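Local coordinates for sulfur carrier protein ThiS adenylyltransferase (Escherichia coli, PDB 1ZFN) that adenylates the C-terminal glycine of the sulfur carrier protein ThiS with ATP, an activation step in the biosynthesis of thiamine diphosphate, at residues M9-Q14 with Q95-I100. Numbering follows the deposited sequence.
Sequences MRYSRQ and QLNPDI. With ATP (adenosine-5'-triphosphate), chain H.
Asn97 and Tyr11 reach for each other from opposite directions: the amide of Asn97 donates from ND2 to the phenol oxygen OH of Tyr11 at 3.0 Å, a nearly straight bond (164°) that leaves close to the amide plane. Amide and ring planes lie only 23° apart. With CG of Asn97 anti to the backbone N, the first torsion (chi1 -169°) carries the amide out from the loop after helix 85-96 to the Tyr11 hydroxyl. Arg10 passes slantwise across Asn97, its guanidinium plane steeply turned against the amide. Its CG sits over the centre of the Tyr11 ring, and Pro98 CD borders the guanidinium edge, 3.5 Å from Arg10 NH1. Asp99 OD2, 3.4 Å from Arg10 NH1, lies well off the guanidinium plane, so this salt bridge rests on charge alone, and the place of NH1 is less sure in the model. At the phenol end, Ile100 CD1 packs 3.8 Å from Tyr11 OH, while Leu29 of helix 21-30 touches both residues.

In the short helix 12-15 that follows, Arg13 faces the nucleotide. Arg13 NE and NH2 grip Ser12 OG side-on, 2.8 Å from NE, both bonds lying in the guanidinium plane, and Arg13 NH1 approaches ATP O2G to 2.7 Å. Replacing Arg13 with an alanine would probably leave the gamma-phosphate without this positive partner and Ser12 OG without its two donors. Since Gly40, Lys85 and Asp61 of the second subunit also bind this ATP, Arg13 contributes to a site built from both subunits, and the same short segment joins a neutral amide-phenol bond and a loose ion pair at one end to phosphate recognition at the other.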
loop_
_atom_site.group_PDB
_atom_site.type_symbol
_atom_site.label_atom_id
_atom_site.label_comp_id
_atom_site.label_asym_id
_atom_site.label_seq_id
_atom_site.Cartn_x
_atom_site.Cartn_y
_atom_site.Cartn_z
ATOM N N MET A 9 -3.223 3.713 23.605
ATOM C CA MET A 9 -2.808 4.881 22.851
ATOM C C MET A 9 -2.363 4.488 21.451
ATOM O O MET A 9 -2.838 5.041 20.456
ATOM C CB MET A 9 -1.675 5.584 23.584
ATOM C CG MET A 9 -1.556 7.043 23.242
ATOM S SD MET A 9 -3.095 7.937 23.538
ATOM C CE MET A 9 -3.154 8.964 22.085
ATOM N N ARG A 10 -1.451 3.524 21.388
ATOM C CA ARG A 10 -0.927 3.025 20.124
ATOM C C ARG A 10 -2.020 2.576 19.146
ATOM O O ARG A 10 -1.985 2.929 17.965
ATOM C CB ARG A 10 0.050 1.887 20.416
ATOM C CG ARG A 10 0.107 0.787 19.395
ATOM C CD ARG A 10 1.365 -0.015 19.615
ATOM N NE ARG A 10 2.524 0.848 19.429
ATOM C CZ ARG A 10 3.779 0.418 19.354
ATOM N NH1 ARG A 10 4.045 -0.879 19.456
ATOM N NH2 ARG A 10 4.768 1.281 19.159
ATOM N N TYR A 11 -2.996 1.819 19.640
ATOM C CA TYR A 11 -4.088 1.337 18.797
ATOM C C TYR A 11 -5.342 2.228 18.835
ATOM O O TYR A 11 -6.384 1.872 18.285
ATOM C CB TYR A 11 -4.440 -0.098 19.193
ATOM C CG TYR A 11 -3.236 -1.020 19.238
ATOM C CD1 TYR A 11 -2.879 -1.671 20.415
ATOM C CD2 TYR A 11 -2.445 -1.230 18.108
ATOM C CE1 TYR A 11 -1.769 -2.510 20.474
ATOM C CE2 TYR A 11 -1.323 -2.070 18.156
ATOM C CZ TYR A 11 -0.993 -2.707 19.342
ATOM O OH TYR A 11 0.104 -3.544 19.404
ATOM N N SER A 12 -5.218 3.404 19.441
ATOM C CA SER A 12 -6.349 4.309 19.556
ATOM C C SER A 12 -7.184 4.505 18.290
ATOM O O SER A 12 -8.390 4.302 18.340
ATOM C CB SER A 12 -5.908 5.683 20.125
ATOM O OG SER A 12 -5.181 6.492 19.212
ATOM N N ARG A 13 -6.568 4.876 17.162
ATOM C CA ARG A 13 -7.320 5.114 15.916
ATOM C C ARG A 13 -8.113 3.892 15.487
ATOM O O ARG A 13 -9.136 3.995 14.806
ATOM C CB ARG A 13 -6.391 5.495 14.766
ATOM C CG ARG A 13 -5.372 6.545 15.086
ATOM C CD ARG A 13 -5.985 7.836 15.569
ATOM N NE ARG A 13 -5.501 8.133 16.916
ATOM C CZ ARG A 13 -5.218 9.344 17.384
ATOM N NH1 ARG A 13 -5.358 10.411 16.618
ATOM N NH2 ARG A 13 -4.805 9.481 18.634
ATOM N N GLN A 14 -7.623 2.733 15.891
ATOM C CA GLN A 14 -8.257 1.477 15.560
ATOM C C GLN A 14 -9.355 1.168 16.577
ATOM O O GLN A 14 -10.462 0.769 16.208
ATOM C CB GLN A 14 -7.203 0.387 15.575
ATOM C CG GLN A 14 -7.394 -0.669 14.540
ATOM C CD GLN A 14 -6.126 -1.445 14.325
ATOM O OE1 GLN A 14 -5.722 -2.250 15.170
ATOM N NE2 GLN A 14 -5.466 -1.194 13.191
ATOM N N GLN A 95 10.941 -2.520 15.484
ATOM C CA GLN A 95 11.119 -1.107 15.774
ATOM C C GLN A 95 9.819 -0.339 15.595
ATOM O O GLN A 95 9.639 0.740 16.161
ATOM C CB GLN A 95 12.176 -0.514 14.855
ATOM C CG GLN A 95 13.566 -1.022 15.115
ATOM C CD GLN A 95 14.554 -0.444 14.136
ATOM O OE1 GLN A 95 14.568 0.764 13.897
ATOM N NE2 GLN A 95 15.391 -1.299 13.562
ATOM N N LEU A 96 8.918 -0.879 14.788
ATOM C CA LEU A 96 7.641 -0.225 14.574
ATOM C C LEU A 96 6.758 -0.538 15.770
ATOM O O LEU A 96 6.139 0.350 16.351
ATOM C CB LEU A 96 6.976 -0.747 13.301
ATOM C CG LEU A 96 5.543 -0.258 13.077
ATOM C CD1 LEU A 96 5.555 1.234 12.774
ATOM C CD2 LEU A 96 4.913 -1.045 11.945
ATOM N N ASN A 97 6.714 -1.818 16.129
ATOM C CA ASN A 97 5.914 -2.282 17.247
ATOM C C ASN A 97 6.681 -3.341 18.032
ATOM O O ASN A 97 6.659 -4.524 17.689
ATOM C CB ASN A 97 4.604 -2.876 16.744
ATOM C CG ASN A 97 3.626 -3.138 17.862
ATOM O OD1 ASN A 97 3.991 -3.700 18.894
ATOM N ND2 ASN A 97 2.372 -2.735 17.665
ATOM N N PRO A 98 7.358 -2.924 19.113
ATOM C CA PRO A 98 8.149 -3.812 19.973
ATOM C C PRO A 98 7.282 -4.767 20.783
ATOM O O PRO A 98 7.719 -5.854 21.168
ATOM C CB PRO A 98 8.896 -2.842 20.886
ATOM C CG PRO A 98 8.827 -1.506 20.165
ATOM C CD PRO A 98 7.453 -1.529 19.575
ATOM N N ASP A 99 6.045 -4.348 21.026
ATOM C CA ASP A 99 5.100 -5.125 21.821
ATOM C C ASP A 99 4.362 -6.215 21.056
ATOM O O ASP A 99 3.253 -6.596 21.440
ATOM C CB ASP A 99 4.080 -4.181 22.471
ATOM C CG ASP A 99 4.725 -2.925 23.042
ATOM O OD1 ASP A 99 5.728 -3.050 23.781
ATOM O OD2 ASP A 99 4.228 -1.812 22.755
ATOM N N ILE A 100 4.969 -6.723 19.984
ATOM C CA ILE A 100 4.340 -7.771 19.177
ATOM C C ILE A 100 5.255 -8.982 19.076
ATOM O O ILE A 100 6.464 -8.870 19.268
ATOM C CB ILE A 100 3.991 -7.244 17.747
ATOM C CG1 ILE A 100 2.801 -6.293 17.822
ATOM C CG2 ILE A 100 3.587 -8.386 16.832
ATOM C CD1 ILE A 100 1.552 -6.955 18.394
HETATM P PG ATP H . -3.980 11.527 13.853
HETATM O O1G ATP H . -4.212 12.827 14.419
HETATM O O2G ATP H . -3.407 10.301 14.711
HETATM O O3G ATP H . -5.316 11.332 13.182
HETATM P PB ATP H . -2.063 12.859 12.021
HETATM O O1B ATP H . -2.689 14.173 11.659
HETATM O O2B ATP H . -0.556 12.836 11.919
HETATM O O3B ATP H . -2.887 11.640 12.668
HETATM P PA ATP H . -3.064 12.198 9.340
HETATM O O1A ATP H . -2.573 11.277 8.385
HETATM O O2A ATP H . -4.589 12.491 9.389
HETATM O O3A ATP H . -2.278 11.860 10.721
HETATM O "O5'" ATP H . -2.384 13.562 9.069
HETATM C "C5'" ATP H . -1.774 13.884 7.914
HETATM C "C4'" ATP H . -0.593 14.857 8.064
HETATM O "O4'" ATP H . -0.587 16.105 7.461
HETATM C "C3'" ATP H . -0.074 15.084 9.547
HETATM O "O3'" ATP H . 1.186 14.503 9.780
HETATM C "C2'" ATP H . -0.393 16.570 9.630
HETATM O "O2'" ATP H . 0.470 17.113 10.595
HETATM C "C1'" ATP H . -0.095 17.086 8.298
HETATM N N9 ATP H . -0.714 18.352 7.859
HETATM C C8 ATP H . -2.013 18.775 7.940
HETATM N N7 ATP H . -2.129 19.995 7.384
HETATM C C5 ATP H . -0.910 20.349 6.947
HETATM C C6 ATP H . -0.418 21.507 6.283
HETATM N N6 ATP H . -1.168 22.544 5.884
HETATM N N1 ATP H . 0.937 21.554 5.972
HETATM C C2 ATP H . 1.805 20.508 6.297
HETATM N N3 ATP H . 1.302 19.389 6.936
HETATM C C4 ATP H . -0.020 19.322 7.259
#